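Local coordinates for malonyl CoA-ACP transacylase (Xanthomonas oryzae pv. oryzae, PDB 3K89), which probably transfers the malonyl group from malonyl-CoA to holo acyl carrier protein, supplying malonyl-ACP for fatty acid synthesis, at residues T61-P66 with L115-G120; L95-A100 with Q247-Q252; Q30-F35 with D45-S50. All coordinates share one frame; numbering follows the deposited sequence.

Contact 1: T61-P66 with L115-G120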
# COMPACT_ATOMS: atom_id res chain seq x y z
N THR A 61 3.70 -12.32 0.97
CA THR A 61 2.70 -11.28 1.27
C THR A 61 1.87 -11.47 2.56
O THR A 61 1.52 -10.48 3.21
CB THR A 61 1.82 -10.99 0.03
OG1 THR A 61 1.26 -9.68 0.14
CG2 THR A 61 0.72 -12.03 -0.16
N GLU A 62 1.58 -12.71 2.96
CA GLU A 62 0.84 -12.91 4.22
C GLU A 62 1.63 -12.40 5.43
O GLU A 62 1.03 -12.07 6.46
CB GLU A 62 0.44 -14.39 4.44
CG GLU A 62 1.57 -15.33 4.80
CD GLU A 62 1.04 -16.64 5.38
OE1 GLU A 62 1.10 -17.66 4.66
OE2 GLU A 62 0.52 -16.65 6.51
N TYR A 63 2.96 -12.36 5.31
CA TYR A 63 3.83 -11.78 6.33
C TYR A 63 4.19 -10.34 6.05
O TYR A 63 4.23 -9.53 6.98
CB TYR A 63 5.10 -12.62 6.54
CG TYR A 63 4.78 -14.06 6.87
CD1 TYR A 63 4.21 -14.40 8.11
CD2 TYR A 63 4.98 -15.08 5.94
CE1 TYR A 63 3.87 -15.71 8.42
CE2 TYR A 63 4.64 -16.41 6.25
CZ TYR A 63 4.08 -16.70 7.49
OH TYR A 63 3.74 -17.99 7.83
N THR A 64 4.46 -10.00 4.79
CA THR A 64 4.83 -8.62 4.47
C THR A 64 3.74 -7.66 4.93
O THR A 64 4.05 -6.58 5.43
CB THR A 64 5.00 -8.40 2.96
OG1 THR A 64 5.65 -9.55 2.40
CG2 THR A 64 5.82 -7.16 2.68
N GLN A 65 2.49 -8.06 4.71
CA GLN A 65 1.36 -7.16 4.97
C GLN A 65 1.25 -6.75 6.45
O GLN A 65 1.28 -5.57 6.74
CB GLN A 65 0.05 -7.74 4.43
CG GLN A 65 0.00 -7.69 2.89
CD GLN A 65 -1.34 -8.09 2.36
OE1 GLN A 65 -2.39 -7.66 2.87
NE2 GLN A 65 -1.34 -8.90 1.31
N PRO A 66 1.17 -7.72 7.39
CA PRO A 66 1.15 -7.27 8.80
C PRO A 66 2.45 -6.58 9.24
O PRO A 66 2.43 -5.68 10.09
CB PRO A 66 0.92 -8.57 9.59
CG PRO A 66 1.39 -9.69 8.65
CD PRO A 66 1.03 -9.19 7.27
N LEU A 115 -6.27 -8.96 10.25
CA LEU A 115 -7.00 -8.88 9.01
C LEU A 115 -6.08 -8.96 7.78
O LEU A 115 -6.41 -9.62 6.81
CB LEU A 115 -7.84 -7.60 8.97
CG LEU A 115 -8.71 -7.37 7.72
CD1 LEU A 115 -9.70 -8.52 7.50
CD2 LEU A 115 -9.43 -6.03 7.82
N VAL A 116 -4.95 -8.27 7.83
CA VAL A 116 -4.07 -8.27 6.66
C VAL A 116 -3.22 -9.53 6.55
O VAL A 116 -2.81 -9.90 5.44
CB VAL A 116 -3.24 -6.97 6.50
CG1 VAL A 116 -4.18 -5.76 6.46
CG2 VAL A 116 -2.18 -6.85 7.62
N ARG A 117 -2.96 -10.21 7.67
CA ARG A 117 -2.41 -11.57 7.58
C ARG A 117 -3.40 -12.46 6.80
O ARG A 117 -2.99 -13.18 5.87
CB ARG A 117 -2.12 -12.16 8.97
CG ARG A 117 -1.67 -13.65 8.93
CD ARG A 117 -0.20 -13.80 9.17
NE ARG A 117 0.28 -15.16 8.90
CZ ARG A 117 0.46 -16.12 9.81
NH1 ARG A 117 0.18 -15.90 11.10
NH2 ARG A 117 0.91 -17.31 9.43
N LEU A 118 -4.69 -12.37 7.14
CA LEU A 118 -5.73 -13.11 6.41
C LEU A 118 -5.80 -12.66 4.95
O LEU A 118 -5.86 -13.49 4.05
CB LEU A 118 -7.11 -12.96 7.06
CG LEU A 118 -7.31 -13.61 8.43
CD1 LEU A 118 -8.73 -13.36 8.88
CD2 LEU A 118 -7.00 -15.11 8.39
N ARG A 119 -5.75 -11.34 4.73
CA ARG A 119 -5.78 -10.81 3.36
C ARG A 119 -4.67 -11.43 2.50
O ARG A 119 -4.94 -11.94 1.39
CB ARG A 119 -5.66 -9.27 3.37
CG ARG A 119 -5.73 -8.58 1.99
CD ARG A 119 -5.77 -7.07 2.21
NE ARG A 119 -5.77 -6.28 0.97
CZ ARG A 119 -4.68 -5.86 0.31
NH1 ARG A 119 -3.48 -6.22 0.73
NH2 ARG A 119 -4.80 -5.09 -0.78
N GLY A 120 -3.44 -11.44 3.01
CA GLY A 120 -2.32 -12.06 2.32
C GLY A 120 -2.53 -13.54 2.09
O GLY A 120 -2.24 -14.03 1.01
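E62 and R117 lie side by side and point the same way across two closely packed, nearly antiparallel helices of the acyltransferase fold, the start of helix 61-81 and the middle of helix 109-126. The axes of the two segments come within 7.3 Å at 153°, an approach made possible by G120, whose CA stands 3.8 Å from the CA of E62. With no side chain on G120, backbone meets backbone there.

One end of the interface is ionic. R117 bends at chi2 and grips E62 side-on, NE and NH2 both donating to OE2. The NE bond, 2.8 Å to OE2, uses the anti lone pair, whereas NH2 approaches on the syn side, 34° out of the carboxylate plane. Q121 also donates to this oxygen, and R117 NH1 reaches the carbonyl of A42. Y63 CE1 lies over one face of the guanidinium, 3.5 Å from R117 NH2, the two planes tilted against each other.

In the middle, V116 CG2 presses on the P66 ring, 3.5 Å from P66 N.

At the other end Q65 crosses R119 at about a right angle. Its amide is held at both atoms: NE2 donates almost straight (174°) to T61 OG1, which is also hydrogen-bonded to Q13, and OE1 receives R119 NH1. R119, extended from CG to NE, makes two further bonds through NH2, to Q252 and S94, so Q65 probably helps position R119 beside the predicted active site. R119 NH1 sits 2.8 Å from Q65 OE1, above the carbonyl plane rather than on a lone pair.

Contact 2: L95-A100 with Q247-Q252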
# COMPACT_ATOMS: atom_id res chain seq x y z
N LEU A 95 -2.09 -2.53 0.67
CA LEU A 95 -1.97 -2.80 2.10
C LEU A 95 -2.02 -1.49 2.89
O LEU A 95 -2.62 -1.43 3.97
CB LEU A 95 -0.66 -3.57 2.38
CG LEU A 95 -0.23 -3.90 3.82
CD1 LEU A 95 0.39 -2.70 4.57
CD2 LEU A 95 -1.40 -4.46 4.63
N GLY A 96 -1.38 -0.44 2.36
CA GLY A 96 -1.31 0.84 3.09
C GLY A 96 -2.65 1.46 3.42
O GLY A 96 -2.76 2.25 4.35
N GLU A 97 -3.68 1.14 2.64
CA GLU A 97 -5.03 1.62 2.95
C GLU A 97 -5.49 1.07 4.31
O GLU A 97 -6.22 1.75 5.06
CB GLU A 97 -5.97 1.19 1.82
CG GLU A 97 -7.38 1.74 1.89
CD GLU A 97 -8.03 1.71 0.52
OE1 GLU A 97 -7.36 2.11 -0.46
OE2 GLU A 97 -9.20 1.28 0.41
N TYR A 98 -5.08 -0.15 4.63
CA TYR A 98 -5.41 -0.71 5.95
C TYR A 98 -4.64 -0.02 7.06
O TYR A 98 -5.18 0.27 8.13
CB TYR A 98 -5.11 -2.22 5.93
CG TYR A 98 -6.07 -2.97 5.04
CD1 TYR A 98 -5.85 -3.08 3.65
CD2 TYR A 98 -7.17 -3.62 5.58
CE1 TYR A 98 -6.75 -3.75 2.82
CE2 TYR A 98 -8.07 -4.30 4.78
CZ TYR A 98 -7.85 -4.37 3.41
OH TYR A 98 -8.74 -5.04 2.64
N THR A 99 -3.37 0.27 6.79
CA THR A 99 -2.57 1.04 7.74
C THR A 99 -3.27 2.38 8.01
O THR A 99 -3.36 2.79 9.17
CB THR A 99 -1.16 1.25 7.21
OG1 THR A 99 -0.67 0.01 6.65
CG2 THR A 99 -0.23 1.69 8.34
N ALA A 100 -3.76 3.03 6.96
CA ALA A 100 -4.48 4.32 7.09
C ALA A 100 -5.72 4.17 7.97
O ALA A 100 -5.99 5.04 8.81
CB ALA A 100 -4.84 4.85 5.73
N GLN A 247 -16.95 -2.24 1.65
CA GLN A 247 -17.20 -2.57 0.25
C GLN A 247 -16.06 -2.06 -0.64
O GLN A 247 -15.64 -2.75 -1.58
CB GLN A 247 -18.55 -2.01 -0.23
CG GLN A 247 -18.91 -2.34 -1.71
CD GLN A 247 -18.93 -3.83 -2.04
OE1 GLN A 247 -19.09 -4.68 -1.16
NE2 GLN A 247 -18.74 -4.15 -3.31
N ALA A 248 -15.55 -0.87 -0.34
CA ALA A 248 -14.44 -0.32 -1.10
C ALA A 248 -13.16 -1.13 -0.90
O ALA A 248 -12.34 -1.17 -1.82
CB ALA A 248 -14.19 1.15 -0.74
N LEU A 249 -13.00 -1.76 0.27
CA LEU A 249 -11.88 -2.67 0.51
C LEU A 249 -12.03 -4.00 -0.22
O LEU A 249 -11.04 -4.58 -0.70
CB LEU A 249 -11.67 -2.94 2.01
CG LEU A 249 -11.21 -1.72 2.81
CD1 LEU A 249 -11.38 -2.00 4.29
CD2 LEU A 249 -9.72 -1.36 2.51
N VAL A 250 -13.26 -4.50 -0.30
CA VAL A 250 -13.52 -5.72 -1.08
C VAL A 250 -13.19 -5.45 -2.56
O VAL A 250 -12.41 -6.19 -3.19
CB VAL A 250 -14.98 -6.19 -0.91
CG1 VAL A 250 -15.31 -7.29 -1.95
CG2 VAL A 250 -15.19 -6.72 0.51
N GLU A 251 -13.77 -4.38 -3.11
CA GLU A 251 -13.52 -3.99 -4.49
C GLU A 251 -12.06 -3.69 -4.74
O GLU A 251 -11.54 -4.01 -5.82
CB GLU A 251 -14.37 -2.79 -4.87
CG GLU A 251 -15.84 -3.10 -4.88
CD GLU A 251 -16.68 -1.83 -5.05
OE1 GLU A 251 -16.11 -0.72 -5.14
OE2 GLU A 251 -17.91 -1.95 -5.08
N GLN A 252 -11.38 -3.06 -3.76
CA GLN A 252 -9.95 -2.77 -3.88
C GLN A 252 -9.16 -3.99 -4.34
O GLN A 252 -8.22 -3.86 -5.13
CB GLN A 252 -9.38 -2.29 -2.54
CG GLN A 252 -8.01 -1.65 -2.67
CD GLN A 252 -7.08 -1.97 -1.52
OE1 GLN A 252 -6.89 -3.15 -1.18
NE2 GLN A 252 -6.48 -0.95 -0.91
O HOH W 1 -10.38 0.97 -2.09
O HOH W 2 -8.42 -5.08 -0.07
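E97 and L249 mark the nearest backbone approach of segments 95-100 and 247-252, with CA atoms 8.4 Å apart. The helices run nearly antiparallel at 161°, but their axes stay 11.4 Å from each other, so long side chains and two waters bridge the gap.

L249 enters between two of these side chains. Its CD2 lies over one face of the Y98 ring as a CH-pi contact, 4.0 Å from the centroid and 25° off the normal, and also touches E97 OE2. Y98 and L249 reach toward each other tip to tip.

E97, with CG anti to its backbone N, extends to meet Q252 tip to tip. The Q252 NE2 bond to E97 OE1 is weak, 3.2 Å long, and carboxylate and amide planes are turned 65° apart. Each group has firmer partners: E97 OE1 accepts from the backbone N of N233, and Q252 NE2 donates to the carbonyl of S94. The other carboxylate oxygen, E97 OE2, is reached by a water 2.8 Å away that also donates to A248 O.

A second water lies at the edge of the Y98 ring, near its plane. It accepts from Y98 OH and donates to L249 O and to Q252 OE1, 2.7 Å from the last. Because R119 NH2 also donates to Q252 OE1, this buried amide oxygen has two donors.

G96 belongs to the GxSxG pattern of a probable nucleophile elbow around S94, and Q252 O accepts from ND1 of H203. S94 and H203 are the predicted active-site pair; a serine at a strand-helix turn, with a histidine held by a backbone carbonyl instead of an acidic side chain, is consistent with the Ser-His catalytic centre of FabD-type acyltransferases.

Contact 3: Q30-F35 with D45-S50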
# COMPACT_ATOMS: atom_id res chain seq x y z
N GLN A 30 8.73 3.02 21.80
CA GLN A 30 7.36 2.81 21.29
C GLN A 30 7.35 1.91 20.04
O GLN A 30 6.42 1.14 19.86
CB GLN A 30 6.61 4.15 21.05
CG GLN A 30 5.27 4.04 20.26
CD GLN A 30 5.46 4.18 18.74
OE1 GLN A 30 5.94 5.20 18.25
NE2 GLN A 30 5.08 3.16 17.99
N ILE A 31 8.38 1.98 19.20
CA ILE A 31 8.36 1.22 17.94
C ILE A 31 8.22 -0.30 18.14
O ILE A 31 7.30 -0.92 17.61
CB ILE A 31 9.54 1.58 17.01
CG1 ILE A 31 9.40 3.07 16.62
CG2 ILE A 31 9.52 0.67 15.76
CD1 ILE A 31 10.46 3.56 15.71
N ARG A 32 9.11 -0.90 18.92
CA ARG A 32 9.00 -2.34 19.16
C ARG A 32 7.75 -2.71 19.96
O ARG A 32 7.22 -3.82 19.82
CB ARG A 32 10.26 -2.85 19.87
CG ARG A 32 11.43 -3.01 18.91
CD ARG A 32 12.72 -3.28 19.63
NE ARG A 32 12.78 -4.67 20.09
CZ ARG A 32 13.86 -5.22 20.63
NH1 ARG A 32 14.97 -4.50 20.79
NH2 ARG A 32 13.84 -6.48 21.02
N GLU A 33 7.25 -1.79 20.78
CA GLU A 33 6.01 -2.01 21.51
C GLU A 33 4.83 -2.13 20.53
O GLU A 33 3.97 -3.00 20.69
CB GLU A 33 5.76 -0.90 22.53
CG GLU A 33 6.74 -0.94 23.69
CD GLU A 33 6.66 0.30 24.57
OE1 GLU A 33 5.86 1.22 24.27
OE2 GLU A 33 7.43 0.35 25.56
N THR A 34 4.82 -1.26 19.52
CA THR A 34 3.79 -1.30 18.47
C THR A 34 3.87 -2.60 17.68
O THR A 34 2.83 -3.21 17.39
CB THR A 34 3.92 -0.06 17.57
OG1 THR A 34 3.64 1.07 18.39
CG2 THR A 34 2.92 -0.09 16.43
N PHE A 35 5.08 -3.02 17.32
CA PHE A 35 5.24 -4.30 16.62
C PHE A 35 4.74 -5.47 17.47
O PHE A 35 4.10 -6.36 16.94
CB PHE A 35 6.69 -4.55 16.19
CG PHE A 35 7.03 -3.97 14.85
CD1 PHE A 35 7.31 -2.62 14.72
CD2 PHE A 35 7.11 -4.78 13.73
CE1 PHE A 35 7.64 -2.07 13.46
CE2 PHE A 35 7.44 -4.26 12.47
CZ PHE A 35 7.72 -2.89 12.33
N ASP A 45 5.85 -13.05 15.26
CA ASP A 45 6.71 -11.97 15.78
C ASP A 45 7.22 -11.13 14.61
O ASP A 45 8.20 -11.47 13.95
CB ASP A 45 7.89 -12.52 16.61
CG ASP A 45 8.70 -11.43 17.33
OD1 ASP A 45 8.70 -10.25 16.91
OD2 ASP A 45 9.36 -11.77 18.34
N LEU A 46 6.51 -10.03 14.35
CA LEU A 46 6.81 -9.20 13.18
C LEU A 46 8.12 -8.42 13.30
O LEU A 46 8.78 -8.16 12.29
CB LEU A 46 5.66 -8.22 12.92
CG LEU A 46 4.32 -8.89 12.66
CD1 LEU A 46 3.14 -7.91 12.87
CD2 LEU A 46 4.29 -9.50 11.27
N TRP A 47 8.52 -8.05 14.52
CA TRP A 47 9.79 -7.36 14.68
C TRP A 47 10.96 -8.31 14.41
O TRP A 47 11.86 -7.99 13.65
CB TRP A 47 9.91 -6.69 16.06
CG TRP A 47 11.14 -5.84 16.17
CD1 TRP A 47 12.27 -6.11 16.92
CD2 TRP A 47 11.41 -4.61 15.49
NE1 TRP A 47 13.19 -5.11 16.76
CE2 TRP A 47 12.71 -4.18 15.89
CE3 TRP A 47 10.68 -3.81 14.60
CZ2 TRP A 47 13.29 -2.99 15.43
CZ3 TRP A 47 11.27 -2.63 14.12
CH2 TRP A 47 12.57 -2.24 14.53
N ALA A 48 10.89 -9.52 14.97
CA ALA A 48 11.95 -10.51 14.75
C ALA A 48 12.11 -10.84 13.27
O ALA A 48 13.22 -10.89 12.75
CB ALA A 48 11.68 -11.77 15.54
N LEU A 49 10.97 -11.03 12.60
CA LEU A 49 10.95 -11.32 11.17
C LEU A 49 11.53 -10.18 10.33
O LEU A 49 12.34 -10.40 9.42
CB LEU A 49 9.52 -11.64 10.71
CG LEU A 49 9.35 -11.94 9.22
CD1 LEU A 49 10.23 -13.13 8.80
CD2 LEU A 49 7.91 -12.22 8.89
N SER A 50 11.10 -8.96 10.63
CA SER A 50 11.51 -7.79 9.87
C SER A 50 12.99 -7.40 10.08
O SER A 50 13.62 -6.86 9.18
CB SER A 50 10.55 -6.63 10.18
OG SER A 50 10.84 -6.11 11.45
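F35 and W47 have the nearest CA atoms, 5.8 Å apart, where segments 30-35 and 46-50 meet at a steep 110° with their axes 9.9 Å from each other. The contact joins the consecutive helices 30-42 and 46-52 of the acyltransferase domain, away from the predicted active site.

W47 fills the angle between them. Its CG is anti to the backbone N, and the indole reaches across to three side chains of segment 30-35. F35 offers a ring face: CE3 of W47 stands over the centre of that ring, the planes are 71° apart, and the pair is T-shaped (edge-to-face), with the six-membered ring of W47 4.8 Å away by centroids. R32 comes over a face of the indole itself. Its CG makes a CH-pi contact 3.5 Å from the centroid of the five-membered ring. Beyond the bend at chi3, the guanidinium lies almost flat to the indole, the planes 16° apart. I31 CG2 touches W47 CZ3 more loosely, at 4.1 Å.

L46 CB packs on F35 CD2 at 3.8 Å. D45 is the N-cap residue of the second helix, its OD1 accepting from A48 N, and S39 OG is hydrogen-bonded to both F35 O and L46 N, tying the two segments together.

R32 NE and W47 NE1, 3.4 Å apart, are both donors and cannot bond to one another, so dispersion and ring-face contacts carry this corner, R32 being exposed.

Along the chain contact 3 closes before contact 1 opens, while the segments of contacts 1 and 2 alternate. Helix 61-81 packs against helix 46-52 of contact 3 and helix 95-103 of contact 2: Y63 CB meets L49 CD2 at 3.7 Å, and Q65 lies against L95. Contacts 1 and 2 have centres about 12 Å apart and are joined by R119, beside the predicted active-site residues S94 and H203; packing of V116 CG1 on L95 CD2, at 3.6 Å, adds to the junction. Contact 3 lies about 22 Å from contact 2 by centres and away from these sites; it is peripheral helix packing within the same acyltransferase domain.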